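Local coordinates for protein predicted DNA-binding transcriptional regulator (Aliivibrio fischeri ES114, PDB 7DWN) that probably binds cis-regulatory DNA as a tetrameric transcription regulator of the LysR family, at residues V94-I108 with R139-D151. Residues are numbered along the deposited sequence; the frame is centred on the assembly and turned at random.
Sequences VVQVAAAHSLATSLI and REGACDILLAFDD
Cys-143 sets its SG 3.9 Å from Ala-98 CB. Asp-144 then grips both polar backbone atoms of Gln-96. Its OD2 accepts a hydrogen bond from Gln-96 N at 3.0 Å, from above the carboxylate plane. Its own N gives a bent bond to Gln-96 O. Ile-145 N gives that oxygen a second, straighter bond (165° at the hydrogen), so two donors hold one carbonyl. From here the two strands pair in parallel. Ile-145 O receives a weak bond from Ala-98 N. Leu-146 lays CD1 against Ala-98 CB at 3.6 Å. Leu-147 N bonds Ala-98 O, and Leu-147 O accepts a hydrogen bond from the N of Ala-100, the N-cap residue of helix 101-114. Leu-147 points to the sheet face that carries Val-97, Ala-99 and Ile-145. There CD1 meets Val-97 CG1, and CD2 meets Ile-108 CD1 (3.7 Å) and Leu-107 CD1. With CG anti to the carbonyl carbon (chi1 -67°), the Phe-149 ring reaches helix 101-114. Leu-103 CD1 makes a CH-pi contact over one face, 3.9 Å from the centroid. A bound MES, probably from the crystallisation liquor, lies close by. This is a parallel strand pair of the LysR substrate-binding domain. Strand 94-99 also pairs with strand 123-128, and strand 145-149 with antiparallel strand 264-272. Helix 279-290 packs on Val-95, Ile-145 and Leu-147.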
loop_
_atom_site.group_PDB
_atom_site.type_symbol
_atom_site.label_atom_id
_atom_site.label_comp_id
_atom_site.label_asym_id
_atom_site.label_seq_id
_atom_site.Cartn_x
_atom_site.Cartn_y
_atom_site.Cartn_z
ATOM N N VAL A 94 -7.670 -1.845 29.201
ATOM C CA VAL A 94 -8.016 -0.754 28.300
ATOM C C VAL A 94 -8.997 -1.259 27.250
ATOM O O VAL A 94 -8.874 -2.381 26.738
ATOM C CB VAL A 94 -6.752 -0.159 27.655
ATOM C CG1 VAL A 94 -6.005 -1.211 26.840
ATOM C CG2 VAL A 94 -7.103 1.046 26.791
ATOM N N VAL A 95 -9.998 -0.439 26.944
ATOM C CA VAL A 95 -10.987 -0.742 25.918
ATOM C C VAL A 95 -10.943 0.386 24.898
ATOM O O VAL A 95 -11.201 1.549 25.238
ATOM C CB VAL A 95 -12.397 -0.904 26.510
ATOM C CG1 VAL A 95 -13.382 -1.338 25.435
ATOM C CG2 VAL A 95 -12.374 -1.910 27.649
ATOM N N GLN A 96 -10.594 0.045 23.660
ATOM C CA GLN A 96 -10.484 1.015 22.575
ATOM C C GLN A 96 -11.861 1.200 21.955
ATOM O O GLN A 96 -12.411 0.267 21.359
ATOM C CB GLN A 96 -9.472 0.549 21.534
ATOM C CG GLN A 96 -8.083 0.317 22.090
ATOM C CD GLN A 96 -7.121 -0.232 21.056
ATOM O OE1 GLN A 96 -6.699 0.478 20.144
ATOM N NE2 GLN A 96 -6.769 -1.507 21.193
ATOM N N VAL A 97 -12.418 2.398 22.091
ATOM C CA VAL A 97 -13.749 2.709 21.592
ATOM C C VAL A 97 -13.629 3.832 20.576
ATOM O O VAL A 97 -13.231 4.951 20.921
ATOM C CB VAL A 97 -14.708 3.106 22.725
ATOM C CG1 VAL A 97 -16.033 3.575 22.148
ATOM C CG2 VAL A 97 -14.916 1.937 23.673
ATOM N N ALA A 98 -13.962 3.534 19.327
ATOM C CA ALA A 98 -14.176 4.571 18.332
ATOM C C ALA A 98 -15.630 5.013 18.406
ATOM O O ALA A 98 -16.537 4.185 18.518
ATOM C CB ALA A 98 -13.838 4.063 16.930
ATOM N N ALA A 99 -15.849 6.324 18.368
ATOM C CA ALA A 99 -17.191 6.836 18.593
ATOM C C ALA A 99 -17.398 8.130 17.823
ATOM O O ALA A 99 -16.459 8.899 17.603
ATOM C CB ALA A 99 -17.458 7.071 20.085
ATOM N N ALA A 100 -18.642 8.352 17.409
ATOM C CA ALA A 100 -19.034 9.663 16.920
ATOM C C ALA A 100 -18.985 10.661 18.068
ATOM O O ALA A 100 -19.321 10.332 19.210
ATOM C CB ALA A 100 -20.434 9.611 16.312
ATOM N N HIS A 101 -18.551 11.885 17.758
ATOM C CA HIS A 101 -18.301 12.892 18.788
ATOM C C HIS A 101 -19.525 13.107 19.673
ATOM O O HIS A 101 -19.436 13.057 20.907
ATOM C CB HIS A 101 -17.874 14.203 18.122
ATOM C CG HIS A 101 -17.310 15.216 19.068
ATOM N ND1 HIS A 101 -18.074 15.860 20.016
ATOM C CD2 HIS A 101 -16.056 15.710 19.198
ATOM C CE1 HIS A 101 -17.314 16.699 20.697
ATOM N NE2 HIS A 101 -16.085 16.629 20.220
ATOM N N SER A 102 -20.684 13.340 19.053
ATOM C CA SER A 102 -21.910 13.548 19.817
ATOM C C SER A 102 -22.261 12.316 20.641
ATOM O O SER A 102 -22.613 12.429 21.821
ATOM C CB SER A 102 -23.057 13.904 18.872
ATOM O OG SER A 102 -24.199 14.342 19.582
ATOM N N LEU A 103 -22.169 11.130 20.033
ATOM C CA LEU A 103 -22.470 9.900 20.755
ATOM C C LEU A 103 -21.509 9.689 21.912
ATOM O O LEU A 103 -21.917 9.251 22.990
ATOM C CB LEU A 103 -22.421 8.703 19.810
ATOM C CG LEU A 103 -23.481 8.698 18.714
ATOM C CD1 LEU A 103 -23.391 7.421 17.901
ATOM C CD2 LEU A 103 -24.864 8.871 19.322
ATOM N N ALA A 104 -20.227 9.983 21.709
ATOM C CA ALA A 104 -19.274 9.816 22.795
ATOM C C ALA A 104 -19.599 10.762 23.944
ATOM O O ALA A 104 -19.739 10.331 25.094
ATOM C CB ALA A 104 -17.851 10.023 22.279
ATOM N N THR A 105 -19.787 12.050 23.641
ATOM C CA THR A 105 -20.109 13.020 24.685
ATOM C C THR A 105 -21.433 12.711 25.380
ATOM O O THR A 105 -21.623 13.096 26.539
ATOM C CB THR A 105 -20.148 14.434 24.100
ATOM O OG1 THR A 105 -21.103 14.490 23.033
ATOM C CG2 THR A 105 -18.777 14.837 23.573
ATOM N N SER A 106 -22.360 12.033 24.699
ATOM C CA SER A 106 -23.646 11.744 25.322
ATOM C C SER A 106 -23.604 10.467 26.152
ATOM O O SER A 106 -24.170 10.422 27.252
ATOM C CB SER A 106 -24.739 11.643 24.254
ATOM O OG SER A 106 -25.991 11.310 24.829
ATOM N N LEU A 107 -22.941 9.426 25.650
ATOM C CA LEU A 107 -22.990 8.088 26.231
ATOM C C LEU A 107 -21.853 7.795 27.200
ATOM O O LEU A 107 -22.082 7.141 28.221
ATOM C CB LEU A 107 -22.980 7.035 25.116
ATOM C CG LEU A 107 -24.092 7.101 24.064
ATOM C CD1 LEU A 107 -24.029 5.898 23.132
ATOM C CD2 LEU A 107 -25.453 7.197 24.731
ATOM N N ILE A 108 -20.625 8.244 26.909
ATOM C CA ILE A 108 -19.479 7.838 27.728
ATOM C C ILE A 108 -19.596 8.304 29.172
ATOM O O ILE A 108 -19.218 7.542 30.069
ATOM C CB ILE A 108 -18.168 8.273 27.056
ATOM C CG1 ILE A 108 -17.645 7.161 26.142
ATOM C CG2 ILE A 108 -17.113 8.630 28.094
ATOM C CD1 ILE A 108 -18.456 6.942 24.888
ATOM N N ARG A 139 -12.421 -4.151 11.738
ATOM C CA ARG A 139 -11.971 -5.470 11.301
ATOM C C ARG A 139 -10.527 -5.733 11.720
ATOM O O ARG A 139 -10.210 -6.800 12.260
ATOM C CB ARG A 139 -12.116 -5.612 9.786
ATOM C CG ARG A 139 -13.526 -5.891 9.317
ATOM C CD ARG A 139 -13.522 -6.350 7.869
ATOM N NE ARG A 139 -12.758 -5.445 7.016
ATOM C CZ ARG A 139 -13.267 -4.370 6.420
ATOM N NH1 ARG A 139 -14.546 -4.063 6.581
ATOM N NH2 ARG A 139 -12.496 -3.602 5.661
ATOM N N GLU A 140 -9.636 -4.767 11.482
ATOM C CA GLU A 140 -8.214 -4.984 11.725
ATOM C C GLU A 140 -7.879 -5.107 13.206
ATOM O O GLU A 140 -6.791 -5.585 13.543
ATOM C CB GLU A 140 -7.391 -3.849 11.113
ATOM C CG GLU A 140 -7.540 -3.704 9.609
ATOM C CD GLU A 140 -6.685 -2.586 9.050
ATOM O OE1 GLU A 140 -6.110 -2.769 7.955
ATOM O OE2 GLU A 140 -6.581 -1.528 9.707
ATOM N N GLY A 141 -8.778 -4.687 14.089
ATOM C CA GLY A 141 -8.509 -4.681 15.510
ATOM C C GLY A 141 -7.982 -3.377 16.063
ATOM O O GLY A 141 -7.515 -3.358 17.207
ATOM N N ALA A 142 -8.039 -2.289 15.290
ATOM C CA ALA A 142 -7.583 -0.996 15.786
ATOM C C ALA A 142 -8.477 -0.457 16.894
ATOM O O ALA A 142 -8.032 0.392 17.675
ATOM C CB ALA A 142 -7.510 0.010 14.639
ATOM N N CYS A 143 -9.723 -0.918 16.974
ATOM C CA CYS A 143 -10.614 -0.578 18.072
ATOM C C CYS A 143 -11.465 -1.794 18.406
ATOM O O CYS A 143 -11.724 -2.644 17.551
ATOM C CB CYS A 143 -11.509 0.626 17.740
ATOM S SG CYS A 143 -12.606 0.395 16.327
ATOM N N ASP A 144 -11.889 -1.871 19.667
ATOM C CA ASP A 144 -12.685 -2.996 20.139
ATOM C C ASP A 144 -14.174 -2.797 19.889
ATOM O O ASP A 144 -14.857 -3.723 19.437
ATOM C CB ASP A 144 -12.436 -3.222 21.632
ATOM C CG ASP A 144 -10.967 -3.415 21.955
ATOM O OD1 ASP A 144 -10.280 -4.127 21.192
ATOM O OD2 ASP A 144 -10.500 -2.849 22.966
ATOM N N ILE A 145 -14.691 -1.604 20.176
ATOM C CA ILE A 145 -16.113 -1.305 20.073
ATOM C C ILE A 145 -16.279 0.032 19.366
ATOM O O ILE A 145 -15.558 0.993 19.655
ATOM C CB ILE A 145 -16.787 -1.281 21.463
ATOM C CG1 ILE A 145 -16.671 -2.650 22.135
ATOM C CG2 ILE A 145 -18.247 -0.861 21.347
ATOM C CD1 ILE A 145 -16.987 -2.632 23.611
ATOM N N LEU A 146 -17.227 0.090 18.436
ATOM C CA LEU A 146 -17.511 1.289 17.662
ATOM C C LEU A 146 -18.880 1.825 18.057
ATOM O O LEU A 146 -19.866 1.088 18.036
ATOM C CB LEU A 146 -17.473 0.982 16.163
ATOM C CG LEU A 146 -17.909 2.084 15.200
ATOM C CD1 LEU A 146 -17.079 3.328 15.429
ATOM C CD2 LEU A 146 -17.775 1.607 13.764
ATOM N N LEU A 147 -18.943 3.099 18.426
ATOM C CA LEU A 147 -20.213 3.749 18.737
ATOM C C LEU A 147 -20.556 4.641 17.552
ATOM O O LEU A 147 -19.961 5.707 17.375
ATOM C CB LEU A 147 -20.124 4.543 20.037
ATOM C CG LEU A 147 -20.417 3.828 21.359
ATOM C CD1 LEU A 147 -19.524 2.614 21.564
ATOM C CD2 LEU A 147 -20.262 4.800 22.514
ATOM N N ALA A 148 -21.503 4.208 16.723
ATOM C CA ALA A 148 -21.782 4.943 15.496
ATOM C C ALA A 148 -23.280 4.928 15.234
ATOM O O ALA A 148 -24.058 4.372 16.008
ATOM C CB ALA A 148 -20.995 4.369 14.314
ATOM N N PHE A 149 -23.691 5.571 14.148
ATOM C CA PHE A 149 -25.098 5.612 13.796
ATOM C C PHE A 149 -25.446 4.463 12.853
ATOM O O PHE A 149 -24.586 3.686 12.432
ATOM C CB PHE A 149 -25.456 6.962 13.172
ATOM C CG PHE A 149 -25.362 8.115 14.132
ATOM C CD1 PHE A 149 -26.399 8.391 15.011
ATOM C CD2 PHE A 149 -24.235 8.917 14.161
ATOM C CE1 PHE A 149 -26.313 9.447 15.898
ATOM C CE2 PHE A 149 -24.143 9.974 15.044
ATOM C CZ PHE A 149 -25.184 10.240 15.914
ATOM N N ASP A 150 -26.737 4.359 12.536
ATOM C CA ASP A 150 -27.262 3.260 11.733
ATOM C C ASP A 150 -26.505 3.130 10.420
ATOM O O ASP A 150 -26.441 4.075 9.630
ATOM C CB ASP A 150 -28.754 3.490 11.468
ATOM C CG ASP A 150 -29.429 2.295 10.811
ATOM O OD1 ASP A 150 -28.869 1.179 10.867
ATOM O OD2 ASP A 150 -30.521 2.473 10.232
ATOM N N ASP A 151 -25.928 1.952 10.191
ATOM C CA ASP A 151 -25.120 1.690 9.004
ATOM C C ASP A 151 -25.477 0.314 8.465
ATOM O O ASP A 151 -25.401 -0.676 9.198
ATOM C CB ASP A 151 -23.625 1.772 9.327
ATOM C CG ASP A 151 -22.751 1.517 8.117
ATOM O OD1 ASP A 151 -22.614 2.429 7.273
ATOM O OD2 ASP A 151 -22.200 0.403 8.009
#